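Side-chain contacts in putative alpha/beta hydrolase fold protein (Candidatus Nitrososphaera gargensis, PDB 5A62), which probably hydrolyses ester bonds as a carboxylesterase of the alpha/beta hydrolase fold: residues Lys136-Arg139 and Thr140-Val143; Thr192-Leu195 and Tyr196-Pro199; Lys254-Glu257 and Met258-Leu262. All blocks are in the same frame, centred on the assembly; numbering follows the deposited sequence.

Contact 1. Residues Lys136-Arg139 and Thr140-Val143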
loop_
_atom_site.group_PDB
_atom_site.type_symbol
_atom_site.label_atom_id
_atom_site.label_comp_id
_atom_site.label_asym_id
_atom_site.label_seq_id
_atom_site.Cartn_x
_atom_site.Cartn_y
_atom_site.Cartn_z
ATOM N N LYS A 136 0.331 14.361 -2.297
ATOM C CA LYS A 136 -0.827 14.824 -3.057
ATOM C C LYS A 136 -1.887 13.782 -3.204
ATOM O O LYS A 136 -3.059 14.107 -3.348
ATOM C CB LYS A 136 -0.360 15.324 -4.463
ATOM C CG LYS A 136 0.241 14.226 -5.355
ATOM C CD LYS A 136 0.828 14.577 -6.766
ATOM C CE LYS A 136 1.971 15.577 -6.704
ATOM N NZ LYS A 136 3.325 15.033 -6.258
ATOM N N HIS A 137 -1.523 12.508 -3.184
ATOM C CA HIS A 137 -2.522 11.479 -3.418
ATOM C C HIS A 137 -3.449 11.244 -2.262
ATOM O O HIS A 137 -4.476 10.595 -2.406
ATOM C CB HIS A 137 -1.833 10.152 -3.799
ATOM C CG HIS A 137 -1.005 10.196 -5.035
ATOM N ND1 HIS A 137 0.126 9.435 -5.194
ATOM C CD2 HIS A 137 -1.211 10.802 -6.213
ATOM C CE1 HIS A 137 0.673 9.695 -6.367
ATOM N NE2 HIS A 137 -0.145 10.491 -7.022
ATOM N N PHE A 138 -3.145 11.755 -1.054
ATOM C CA PHE A 138 -4.132 11.691 -0.016
ATOM C C PHE A 138 -5.394 12.451 -0.393
ATOM O O PHE A 138 -6.488 11.984 -0.205
ATOM C CB PHE A 138 -3.594 12.195 1.357
ATOM C CG PHE A 138 -2.585 11.253 1.973
ATOM C CD1 PHE A 138 -2.994 10.184 2.771
ATOM C CD2 PHE A 138 -1.249 11.377 1.721
ATOM C CE1 PHE A 138 -2.058 9.324 3.302
ATOM C CE2 PHE A 138 -0.303 10.487 2.243
ATOM C CZ PHE A 138 -0.730 9.443 3.041
ATOM N N ARG A 139 -5.214 13.607 -0.961
ATOM C CA ARG A 139 -6.386 14.403 -1.303
ATOM C C ARG A 139 -7.069 13.903 -2.559
ATOM O O ARG A 139 -8.286 13.929 -2.598
ATOM C CB ARG A 139 -6.053 15.878 -1.453
ATOM C CG ARG A 139 -7.288 16.779 -1.446
ATOM C CD ARG A 139 -7.930 16.753 -0.066
ATOM N NE ARG A 139 -9.243 17.378 0.021
ATOM C CZ ARG A 139 -10.379 16.794 -0.315
ATOM N NH1 ARG A 139 -10.366 15.604 -0.902
ATOM N NH2 ARG A 139 -11.531 17.409 -0.096
ATOM N N THR A 140 -6.327 13.358 -3.541
ATOM C CA THR A 140 -6.996 12.809 -4.694
ATOM C C THR A 140 -7.763 11.528 -4.308
ATOM O O THR A 140 -8.876 11.311 -4.772
ATOM C CB THR A 140 -6.080 12.535 -5.876
ATOM O OG1 THR A 140 -5.035 11.635 -5.458
ATOM C CG2 THR A 140 -5.463 13.861 -6.344
ATOM N N ARG A 141 -7.211 10.688 -3.432
ATOM C CA ARG A 141 -7.976 9.538 -2.951
ATOM C C ARG A 141 -9.282 9.979 -2.268
ATOM O O ARG A 141 -10.330 9.384 -2.483
ATOM C CB ARG A 141 -7.164 8.643 -1.997
ATOM C CG ARG A 141 -6.154 7.744 -2.709
ATOM C CD ARG A 141 -5.536 6.726 -1.752
ATOM N NE ARG A 141 -4.690 7.328 -0.777
ATOM C CZ ARG A 141 -3.424 7.628 -0.965
ATOM N NH1 ARG A 141 -2.882 7.302 -2.119
ATOM N NH2 ARG A 141 -2.733 8.253 -0.043
ATOM N N GLU A 142 -9.172 11.037 -1.461
ATOM C CA GLU A 142 -10.346 11.499 -0.698
ATOM C C GLU A 142 -11.428 11.993 -1.664
ATOM O O GLU A 142 -12.606 11.641 -1.479
ATOM C CB GLU A 142 -9.927 12.613 0.225
ATOM C CG GLU A 142 -11.075 13.147 1.056
ATOM C CD GLU A 142 -10.674 14.267 2.019
ATOM O OE1 GLU A 142 -9.477 14.657 2.117
ATOM O OE2 GLU A 142 -11.620 14.810 2.678
ATOM N N VAL A 143 -11.014 12.756 -2.675
ATOM C CA VAL A 143 -12.023 13.154 -3.666
ATOM C C VAL A 143 -12.623 11.955 -4.410
ATOM O O VAL A 143 -13.821 11.831 -4.626
ATOM C CB VAL A 143 -11.477 14.178 -4.678
ATOM C CG1 VAL A 143 -12.550 14.490 -5.719
ATOM C CG2 VAL A 143 -11.009 15.410 -3.966
HETATM O O HOH W 1 -0.034 7.452 -3.079
HETATM O O HOH W 2 -6.976 13.901 2.438
#

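Contact 2. Residues Thr192-Leu195 and Tyr196-Pro199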
loop_
_atom_site.group_PDB
_atom_site.type_symbol
_atom_site.label_atom_id
_atom_site.label_comp_id
_atom_site.label_asym_id
_atom_site.label_seq_id
_atom_site.Cartn_x
_atom_site.Cartn_y
_atom_site.Cartn_z
ATOM N N THR A 192 -2.601 4.027 -6.388
ATOM C CA THR A 192 -1.864 5.037 -5.668
ATOM C C THR A 192 -1.216 4.485 -4.371
ATOM O O THR A 192 -0.093 4.802 -3.982
ATOM C CB THR A 192 -2.650 6.304 -5.414
ATOM O OG1 THR A 192 -3.742 6.032 -4.548
ATOM C CG2 THR A 192 -3.094 6.980 -6.667
ATOM N N VAL A 193 -1.951 3.640 -3.663
ATOM C CA VAL A 193 -1.407 2.992 -2.474
ATOM C C VAL A 193 -0.181 2.108 -2.878
ATOM O O VAL A 193 0.810 2.034 -2.175
ATOM C CB VAL A 193 -2.502 2.211 -1.734
ATOM C CG1 VAL A 193 -1.891 1.287 -0.693
ATOM C CG2 VAL A 193 -3.515 3.168 -1.132
ATOM N N ALA A 194 -0.305 1.387 -3.993
ATOM C CA ALA A 194 0.750 0.501 -4.443
ATOM C C ALA A 194 2.059 1.224 -4.654
ATOM O O ALA A 194 3.127 0.607 -4.618
ATOM C CB ALA A 194 0.352 -0.264 -5.667
ATOM N N LEU A 195 2.002 2.510 -4.939
ATOM C CA LEU A 195 3.265 3.243 -5.142
ATOM C C LEU A 195 4.160 3.167 -3.938
ATOM O O LEU A 195 5.376 3.287 -4.072
ATOM C CB LEU A 195 2.981 4.716 -5.509
ATOM C CG LEU A 195 2.191 4.883 -6.823
ATOM C CD1 LEU A 195 1.911 6.339 -7.016
ATOM C CD2 LEU A 195 2.914 4.287 -7.998
ATOM N N TYR A 196 3.625 3.040 -2.756
ATOM C CA TYR A 196 4.462 2.886 -1.540
ATOM C C TYR A 196 5.219 1.594 -1.451
ATOM O O TYR A 196 6.116 1.413 -0.634
ATOM C CB TYR A 196 3.595 2.985 -0.281
ATOM C CG TYR A 196 3.081 4.366 0.023
ATOM C CD1 TYR A 196 3.835 5.210 0.814
ATOM C CD2 TYR A 196 1.850 4.819 -0.384
ATOM C CE1 TYR A 196 3.403 6.480 1.097
ATOM C CE2 TYR A 196 1.411 6.072 -0.036
ATOM C CZ TYR A 196 2.203 6.896 0.697
ATOM O OH TYR A 196 1.738 8.177 1.025
ATOM N N THR A 197 4.848 0.627 -2.301
ATOM C CA THR A 197 5.404 -0.726 -2.245
ATOM C C THR A 197 6.491 -0.940 -3.260
ATOM O O THR A 197 6.989 -2.083 -3.390
ATOM C CB THR A 197 4.320 -1.807 -2.416
ATOM O OG1 THR A 197 3.889 -1.813 -3.780
ATOM C CG2 THR A 197 3.160 -1.529 -1.547
ATOM N N ILE A 198 6.939 0.116 -3.954
ATOM C CA ILE A 198 8.066 -0.035 -4.917
ATOM C C ILE A 198 9.326 -0.385 -4.095
ATOM O O ILE A 198 9.587 0.335 -3.113
ATOM C CB ILE A 198 8.307 1.262 -5.622
ATOM C CG1 ILE A 198 7.102 1.662 -6.487
ATOM C CG2 ILE A 198 9.565 1.191 -6.448
ATOM C CD1 ILE A 198 7.177 3.119 -6.920
ATOM N N PRO A 199 10.052 -1.397 -4.457
ATOM C CA PRO A 199 11.267 -1.764 -3.677
ATOM C C PRO A 199 12.329 -0.719 -3.873
ATOM O O PRO A 199 12.418 -0.074 -4.924
ATOM C CB PRO A 199 11.684 -3.095 -4.221
ATOM C CG PRO A 199 10.572 -3.595 -5.014
ATOM C CD PRO A 199 9.721 -2.404 -5.434
#

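Contact 3. Residues Lys254-Glu257 and Met258-Leu262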
loop_
_atom_site.group_PDB
_atom_site.type_symbol
_atom_site.label_atom_id
_atom_site.label_comp_id
_atom_site.label_asym_id
_atom_site.label_seq_id
_atom_site.Cartn_x
_atom_site.Cartn_y
_atom_site.Cartn_z
ATOM N N LYS A 254 0.530 14.700 -26.555
ATOM C CA LYS A 254 1.139 14.063 -27.728
ATOM C C LYS A 254 1.960 15.039 -28.560
ATOM O O LYS A 254 1.737 15.171 -29.763
ATOM C CB LYS A 254 0.079 13.324 -28.587
ATOM C CG LYS A 254 -0.722 12.308 -27.775
ATOM C CD LYS A 254 -1.465 11.282 -28.612
ATOM C CE LYS A 254 -2.302 10.288 -27.788
ATOM N NZ LYS A 254 -1.534 9.545 -26.826
ATOM N N PRO A 255 2.961 15.657 -27.967
ATOM C CA PRO A 255 3.800 16.529 -28.793
ATOM C C PRO A 255 4.594 15.777 -29.784
ATOM O O PRO A 255 5.152 14.715 -29.520
ATOM C CB PRO A 255 4.678 17.216 -27.761
ATOM C CG PRO A 255 4.768 16.235 -26.655
ATOM C CD PRO A 255 3.409 15.618 -26.575
ATOM N N LYS A 256 4.753 16.355 -30.978
ATOM C CA LYS A 256 5.452 15.653 -32.041
ATOM C C LYS A 256 6.874 15.209 -31.698
ATOM O O LYS A 256 7.322 14.119 -32.042
ATOM C CB LYS A 256 5.531 16.557 -33.291
ATOM C CG LYS A 256 6.278 15.891 -34.441
ATOM C CD LYS A 256 6.389 16.801 -35.661
ATOM C CE LYS A 256 6.569 15.990 -36.941
ATOM N NZ LYS A 256 7.927 15.391 -37.052
ATOM N N GLU A 257 7.586 16.034 -30.925
ATOM C CA GLU A 257 8.941 15.708 -30.581
ATOM C C GLU A 257 9.028 14.377 -29.811
ATOM O O GLU A 257 9.973 13.649 -29.925
ATOM C CB GLU A 257 9.614 16.798 -29.740
ATOM C CG GLU A 257 11.091 16.593 -29.609
ATOM C CD GLU A 257 11.800 17.615 -28.742
ATOM O OE1 GLU A 257 11.116 18.377 -28.042
ATOM O OE2 GLU A 257 13.065 17.540 -28.765
ATOM N N MET A 258 7.987 14.044 -29.046
ATOM C CA MET A 258 8.054 12.795 -28.304
ATOM C C MET A 258 8.174 11.619 -29.261
ATOM O O MET A 258 8.845 10.626 -28.968
ATOM C CB MET A 258 6.834 12.596 -27.428
ATOM C CG MET A 258 6.816 11.311 -26.612
ATOM S SD MET A 258 5.654 11.372 -25.242
ATOM C CE MET A 258 4.164 11.397 -26.102
ATOM N N TYR A 259 7.503 11.737 -30.399
ATOM C CA TYR A 259 7.510 10.601 -31.345
ATOM C C TYR A 259 8.776 10.518 -32.160
ATOM O O TYR A 259 9.193 9.440 -32.502
ATOM C CB TYR A 259 6.223 10.539 -32.205
ATOM C CG TYR A 259 5.024 10.566 -31.287
ATOM C CD1 TYR A 259 4.718 9.469 -30.545
ATOM C CD2 TYR A 259 4.311 11.739 -31.066
ATOM C CE1 TYR A 259 3.677 9.499 -29.637
ATOM C CE2 TYR A 259 3.267 11.779 -30.177
ATOM C CZ TYR A 259 2.970 10.663 -29.440
ATOM O OH TYR A 259 1.937 10.663 -28.509
ATOM N N ASP A 260 9.334 11.670 -32.473
ATOM C CA ASP A 260 10.630 11.726 -33.112
ATOM C C ASP A 260 11.613 11.012 -32.210
ATOM O O ASP A 260 12.341 10.155 -32.654
ATOM C CB ASP A 260 11.030 13.183 -33.318
ATOM C CG ASP A 260 10.137 13.912 -34.349
ATOM O OD1 ASP A 260 9.427 13.275 -35.151
ATOM O OD2 ASP A 260 10.154 15.143 -34.266
ATOM N N ILE A 261 11.581 11.310 -30.909
ATOM C CA ILE A 261 12.486 10.668 -29.975
ATOM C C ILE A 261 12.214 9.160 -29.842
ATOM O O ILE A 261 13.107 8.334 -29.952
ATOM C CB ILE A 261 12.413 11.349 -28.610
ATOM C CG1 ILE A 261 12.992 12.770 -28.715
ATOM C CG2 ILE A 261 13.191 10.559 -27.580
ATOM C CD1 ILE A 261 12.654 13.614 -27.527
ATOM N N LEU A 262 10.947 8.826 -29.649
ATOM C CA LEU A 262 10.561 7.425 -29.526
ATOM C C LEU A 262 11.001 6.593 -30.721
ATOM O O LEU A 262 11.558 5.491 -30.529
ATOM C CB LEU A 262 9.046 7.372 -29.356
ATOM C CG LEU A 262 8.464 5.949 -29.238
ATOM C CD1 LEU A 262 8.929 5.336 -27.941
ATOM C CD2 LEU A 262 6.939 5.911 -29.339
#

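Contact 1. Residues Lys136-Arg139 and Thr140-Val143
His137 O is gripped by two donors of the next helical turn: Arg141 N at 2.9 Å, its N-H...O angle of 164° marking a sound i-to-i+4 bond, and the hydroxyl Thr140 OG1 in a weak bond at 3.3 Å. With chi1 at 57°, Thr140 OG1 turns back to that oxygen and to the edge of the His137 ring. Arg141 also lays the face of its guanidinium over the same carbonyl. Its NH2 stands over the centre of the Phe138 ring, 3.4 Å from CD1; the planes are 80° apart, so this is a cation-pi contact made by the guanidinium edge. Arg141 NH1 is held by Thr192 OG1 and, through a water, joined to His137 ND1, which should fix the rotation of the group. In the conformer given, one of two, Arg139 stacks on the Glu142 carboxylate, NH1 to OE1 being 3.3 Å; OE1 stands over the flat of the guanidinium and no N-H is aimed at it, a tentative salt bridge of charge alone. Thr73 of the second subunit packs on Phe138 and Arg141. Such pairing is what the alpha-helical repeat gives, here in helix 136-147, between strands 116-122 and 212-218 of the alpha/beta hydrolase fold.

Contact 2. Residues Thr192-Leu195 and Tyr196-Pro199
The Tyr196 ring meets the preceding turn at its edge, where Val193 O lies near the ring plane, 3.5 Å from CD2. Thr192 O approaches that ring obliquely, and neither segment puts an atom squarely over a face. CG of Tyr196 is anti to its own carbonyl carbon (chi1 -72°), a setting that carries the ring back alongside the helix, toward Phe138 and Leu134. Val193 O also accepts Tyr196 N at 3.0 Å, with the donor 46° out of the carbonyl plane.

One residue on, Ala194 O takes two bonds from Thr197. The backbone N, at 2.9 Å, comes from above the carbonyl plane, whereas OG1 donates at 2.7 Å within that plane, on a lone pair. The two donors therefore reach the oxygen from different directions.

CG1 and CD1 of Ile198 both lie 3.4 Å from Leu195 O, a packing contact. Leu195 itself touches Ile32, Ile100 and His137, while Tyr196 and Thr197 pack on Thr197 and Tyr196 of the second subunit.

Both backbone bonds span three residues, a 3-10-like spacing near the C-terminal end of helix 185-194. The buried Ala194 O is thus satisfied twice by one residue, Thr197, whose OG1 also accepts from Met74 N and so couples the turn to the start of helix 74-87.

Contact 3. Residues Lys254-Glu257 and Met258-Leu262
Pro255 O accepts Met258 N at 3.0 Å, the first of the backbone bonds that build this turn. Lys256 O takes two donors: Tyr259 N at 2.9 Å, from 53° out of the carbonyl plane, and Asp260 N at 3.2 Å, almost in line with the C=O bond. The change from three-residue to four-residue spacing is completed by Ile261 N on Glu257 O, whose N-H...O angle is 166°.

The Lys256 chain is extended as far as chi4 (-73°), where it bends, and NZ reaches Asp260 OD1 at 3.2 Å in a salt bridge with only a weak hydrogen bond.

Nonpolar and mixed packing makes up the rest. Pro255 CG meets Met258 CB at 4.3 Å, and Glu257 CG lies 4.0 Å from Ile261 CD1. The aliphatic chain of Lys254 passes the phenol end of Tyr259, both CB and CG being 3.2 Å from OH. Lys254 NZ forms a salt bridge with Glu42, besides bonds to Val251 O and Ile38 O, and Tyr259 OH a hydrogen bond with the same glutamate. The Tyr41 ring meets Tyr259 edge-to-face.

Three-residue bonds giving way to four-residue ones mark a helix's N-terminal start, here of 256-272, packed on edge strand 239-243 of the alpha/beta hydrolase sheet.

How the contacts relate
From the N terminus the chain reaches contact 1 in helix 136-147, then contact 2 at the end of helix 185-194, and finally contact 3 at the start of helix 256-272. Each joins consecutive segments and closes no more than a helical turn or the turn after a helix; the three run in series, without nesting or crossing. Contacts 1 and 2, centres 15 Å apart, touch directly: Phe138 CE2 lies 3.3 Å from Tyr196 OH, and His137 CE1 3.6 Å from Leu195 CD1. Together they tie two helices to the subunit interface. Contact 3 stands apart, its nearest atoms about 19 Å from either, at the sheet's 239-243 edge.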